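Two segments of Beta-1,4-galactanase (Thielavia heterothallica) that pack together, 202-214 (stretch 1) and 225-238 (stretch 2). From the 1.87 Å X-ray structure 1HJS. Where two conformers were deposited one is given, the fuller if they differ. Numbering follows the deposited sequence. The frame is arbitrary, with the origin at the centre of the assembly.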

# COMPACT_ATOMS: atom_id res chain seq x y z
N GLU A 202 20.25 -7.90 2.12
CA GLU A 202 20.84 -7.93 0.79
C GLU A 202 19.80 -7.59 -0.26
O GLU A 202 18.60 -7.74 -0.02
CB GLU A 202 21.40 -9.32 0.48
CG GLU A 202 22.47 -9.80 1.45
CD GLU A 202 23.10 -11.09 0.98
OE1 GLU A 202 23.76 -11.07 -0.09
OE2 GLU A 202 22.95 -12.12 1.67
N LEU A 203 20.25 -7.12 -1.42
CA LEU A 203 19.33 -6.78 -2.50
C LEU A 203 18.48 -7.99 -2.86
O LEU A 203 17.31 -7.85 -3.23
CB LEU A 203 20.09 -6.32 -3.75
CG LEU A 203 20.17 -4.82 -4.00
CD1 LEU A 203 20.82 -4.58 -5.35
CD2 LEU A 203 18.78 -4.20 -3.96
N SER A 204 19.06 -9.18 -2.74
CA SER A 204 18.36 -10.41 -3.06
C SER A 204 17.29 -10.78 -2.03
O SER A 204 16.49 -11.68 -2.27
CB SER A 204 19.35 -11.57 -3.18
OG SER A 204 19.99 -11.84 -1.94
N ASP A 205 17.27 -10.08 -0.89
CA ASP A 205 16.28 -10.38 0.14
C ASP A 205 14.88 -9.86 -0.17
O ASP A 205 13.91 -10.32 0.42
CB ASP A 205 16.73 -9.83 1.51
CG ASP A 205 17.89 -10.62 2.11
OD1 ASP A 205 17.95 -11.86 1.91
OD2 ASP A 205 18.72 -10.01 2.81
N PHE A 206 14.76 -8.90 -1.08
CA PHE A 206 13.44 -8.39 -1.44
C PHE A 206 13.31 -8.26 -2.95
O PHE A 206 14.31 -8.28 -3.67
CB PHE A 206 13.11 -7.08 -0.72
CG PHE A 206 13.97 -5.91 -1.11
CD1 PHE A 206 15.30 -5.84 -0.72
CD2 PHE A 206 13.43 -4.86 -1.85
CE1 PHE A 206 16.08 -4.74 -1.05
CE2 PHE A 206 14.20 -3.75 -2.19
CZ PHE A 206 15.54 -3.69 -1.79
N ASP A 207 12.08 -8.11 -3.43
CA ASP A 207 11.83 -8.06 -4.86
C ASP A 207 11.23 -6.78 -5.42
O ASP A 207 11.38 -6.50 -6.61
CB ASP A 207 10.90 -9.23 -5.22
CG ASP A 207 11.33 -10.52 -4.56
OD1 ASP A 207 12.42 -11.02 -4.92
OD2 ASP A 207 10.59 -11.04 -3.70
N MET A 208 10.56 -6.01 -4.58
CA MET A 208 9.90 -4.81 -5.04
C MET A 208 10.11 -3.58 -4.17
O MET A 208 10.35 -3.68 -2.97
CB MET A 208 8.40 -5.05 -5.13
CG MET A 208 7.97 -6.30 -5.86
SD MET A 208 6.15 -6.45 -5.79
CE MET A 208 5.68 -5.38 -7.15
N MET A 209 10.01 -2.42 -4.81
CA MET A 209 10.11 -1.15 -4.13
C MET A 209 8.79 -0.45 -4.38
O MET A 209 8.43 -0.18 -5.53
CB MET A 209 11.25 -0.30 -4.69
CG MET A 209 12.62 -0.89 -4.45
SD MET A 209 13.93 0.21 -5.02
CE MET A 209 15.31 -0.46 -4.10
N GLY A 210 8.05 -0.18 -3.31
CA GLY A 210 6.78 0.49 -3.47
C GLY A 210 6.87 1.91 -2.94
O GLY A 210 7.66 2.18 -2.03
N VAL A 211 6.09 2.82 -3.51
CA VAL A 211 6.10 4.20 -3.05
C VAL A 211 4.68 4.73 -2.98
O VAL A 211 3.80 4.30 -3.73
CB VAL A 211 6.88 5.12 -4.02
CG1 VAL A 211 8.32 4.64 -4.15
CG2 VAL A 211 6.20 5.16 -5.38
N SER A 212 4.46 5.65 -2.05
CA SER A 212 3.16 6.30 -1.93
C SER A 212 3.31 7.54 -2.81
O SER A 212 4.40 8.10 -2.91
CB SER A 212 2.88 6.73 -0.49
OG SER A 212 2.81 5.62 0.39
N PHE A 213 2.23 7.96 -3.45
CA PHE A 213 2.26 9.15 -4.29
C PHE A 213 0.92 9.85 -4.20
O PHE A 213 -0.07 9.40 -4.78
CB PHE A 213 2.56 8.80 -5.75
CG PHE A 213 2.63 10.00 -6.65
CD1 PHE A 213 3.68 10.91 -6.53
CD2 PHE A 213 1.64 10.23 -7.60
CE1 PHE A 213 3.73 12.05 -7.35
CE2 PHE A 213 1.69 11.36 -8.42
CZ PHE A 213 2.73 12.28 -8.29
N TYR A 214 0.89 10.95 -3.44
CA TYR A 214 -0.31 11.74 -3.24
C TYR A 214 -0.07 13.16 -3.76
O TYR A 214 1.05 13.69 -3.65
CB TYR A 214 -0.66 11.78 -1.75
CG TYR A 214 -1.20 10.48 -1.21
CD1 TYR A 214 -2.49 10.05 -1.51
CD2 TYR A 214 -0.42 9.67 -0.38
CE1 TYR A 214 -3.00 8.86 -1.00
CE2 TYR A 214 -0.92 8.47 0.14
CZ TYR A 214 -2.21 8.08 -0.17
OH TYR A 214 -2.73 6.92 0.35
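Stretch 2, residues 225-238: ALKSSLDNMAKTWN

Stretch 2 is an α-helix through W237, held by regular i to i+4 backbone hydrogen bonds, and it runs nearly antiparallel to the strand that begins at M208: the axes cross at 165° and approach to 10.7 Å. No hydrogen bond joins the two segments, so the fit depends on apolar shape. The alternation of the chain turns M209, V211 and F213 toward the helix, while G210 has no side chain and S212 points away; L226, L230, M233 and W237, spaced three or four residues apart, line the facing side of the helix.

At one end, L226 sets its CD2 methyl squarely over the face of the F213 ring, 3.6 Å from the ring centroid, a CH-π contact in which a rounded branch meets a flat surface. Next, β-branched V211 offers two short knobs: CG2 lies 4.1 Å from CD2 of L230, whose CA-to-CB bond points sideways although the end of the side chain comes nearer, and CG1 lies 3.9 Å from CE of M233. CE of M233, at the tip of a slender unbranched chain, also lies 3.9 Å from CB of M209, filling the hollow between M209 and V211. M209 extends its flexible thioether to the indole of W237, CE to CE3 3.7 Å, approaching obliquely. The broad indole also meets L203, with CD2 3.9 Å from CD1 of W237.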

# COMPACT_ATOMS: atom_id res chain seq x y z
N ALA A 225 8.50 14.77 -11.21
CA ALA A 225 9.38 14.32 -10.13
C ALA A 225 9.21 12.82 -9.87
O ALA A 225 10.16 12.13 -9.54
CB ALA A 225 9.10 15.11 -8.85
N LEU A 226 7.98 12.33 -10.01
CA LEU A 226 7.71 10.91 -9.80
C LEU A 226 8.44 10.12 -10.88
O LEU A 226 9.13 9.14 -10.59
CB LEU A 226 6.21 10.62 -9.88
CG LEU A 226 5.82 9.15 -9.72
CD1 LEU A 226 6.24 8.65 -8.34
CD2 LEU A 226 4.32 8.98 -9.91
N LYS A 227 8.28 10.55 -12.13
CA LYS A 227 8.93 9.87 -13.25
C LYS A 227 10.44 9.81 -13.05
O LYS A 227 11.04 8.74 -13.18
CB LYS A 227 8.61 10.59 -14.56
CG LYS A 227 9.47 10.16 -15.75
CD LYS A 227 9.35 8.66 -16.04
CE LYS A 227 10.10 8.30 -17.32
NZ LYS A 227 10.09 6.84 -17.61
N SER A 228 11.04 10.95 -12.72
CA SER A 228 12.48 11.01 -12.52
C SER A 228 12.94 10.13 -11.35
O SER A 228 13.92 9.40 -11.47
CB SER A 228 12.91 12.46 -12.27
OG SER A 228 14.32 12.55 -12.13
N SER A 229 12.22 10.20 -10.24
CA SER A 229 12.56 9.40 -9.06
C SER A 229 12.47 7.90 -9.35
O SER A 229 13.41 7.16 -9.08
CB SER A 229 11.64 9.76 -7.89
OG SER A 229 11.98 9.04 -6.73
N LEU A 230 11.34 7.46 -9.90
CA LEU A 230 11.17 6.05 -10.21
C LEU A 230 12.24 5.57 -11.19
O LEU A 230 12.81 4.50 -11.02
CB LEU A 230 9.76 5.79 -10.76
CG LEU A 230 8.61 6.12 -9.81
CD1 LEU A 230 7.29 5.64 -10.41
CD2 LEU A 230 8.83 5.45 -8.46
N ASP A 231 12.51 6.38 -12.22
CA ASP A 231 13.54 6.02 -13.20
C ASP A 231 14.88 5.80 -12.48
O ASP A 231 15.60 4.85 -12.77
CB ASP A 231 13.71 7.12 -14.24
CG ASP A 231 12.82 6.93 -15.47
OD1 ASP A 231 12.07 5.93 -15.55
OD2 ASP A 231 12.87 7.80 -16.37
N ASN A 232 15.21 6.70 -11.56
CA ASN A 232 16.47 6.60 -10.82
C ASN A 232 16.51 5.36 -9.94
O ASN A 232 17.55 4.69 -9.84
CB ASN A 232 16.69 7.85 -9.98
CG ASN A 232 16.96 9.08 -10.82
OD1 ASN A 232 17.27 8.97 -12.01
ND2 ASN A 232 16.86 10.26 -10.22
N MET A 233 15.39 5.05 -9.29
CA MET A 233 15.31 3.88 -8.43
C MET A 233 15.50 2.62 -9.27
O MET A 233 16.20 1.69 -8.87
CB MET A 233 13.95 3.82 -7.74
CG MET A 233 13.71 4.95 -6.75
SD MET A 233 12.00 5.03 -6.19
CE MET A 233 11.84 3.45 -5.35
N ALA A 234 14.87 2.60 -10.44
CA ALA A 234 14.93 1.46 -11.34
C ALA A 234 16.33 1.17 -11.85
O ALA A 234 16.79 0.03 -11.84
CB ALA A 234 13.99 1.67 -12.52
N LYS A 235 17.03 2.20 -12.31
CA LYS A 235 18.35 1.94 -12.84
C LYS A 235 19.41 1.71 -11.76
O LYS A 235 20.45 1.12 -12.03
CB LYS A 235 18.78 3.08 -13.76
CG LYS A 235 19.45 4.20 -13.06
CD LYS A 235 20.66 4.64 -13.84
CE LYS A 235 20.34 5.83 -14.71
NZ LYS A 235 21.57 6.45 -15.27
N THR A 236 19.14 2.16 -10.53
CA THR A 236 20.10 1.96 -9.45
C THR A 236 20.03 0.55 -8.86
O THR A 236 21.06 -0.09 -8.67
CB THR A 236 19.90 2.96 -8.29
OG1 THR A 236 20.01 4.31 -8.77
CG2 THR A 236 20.97 2.75 -7.22
N TRP A 237 18.81 0.08 -8.58
CA TRP A 237 18.62 -1.23 -7.96
C TRP A 237 17.89 -2.29 -8.79
O TRP A 237 17.83 -3.45 -8.40
CB TRP A 237 17.93 -1.04 -6.61
CG TRP A 237 18.75 -0.21 -5.67
CD1 TRP A 237 19.91 -0.59 -5.05
CD2 TRP A 237 18.51 1.15 -5.29
NE1 TRP A 237 20.41 0.46 -4.31
CE2 TRP A 237 19.57 1.53 -4.44
CE3 TRP A 237 17.51 2.08 -5.58
CZ2 TRP A 237 19.66 2.81 -3.88
CZ3 TRP A 237 17.59 3.35 -5.03
CH2 TRP A 237 18.66 3.70 -4.19
N ASN A 238 17.33 -1.89 -9.93
CA ASN A 238 16.66 -2.80 -10.85
C ASN A 238 15.59 -3.71 -10.21
O ASN A 238 15.48 -4.89 -10.57
CB ASN A 238 17.70 -3.67 -11.56
CG ASN A 238 17.12 -4.50 -12.69
OD1 ASN A 238 17.44 -5.67 -12.84
ND2 ASN A 238 16.27 -3.88 -13.51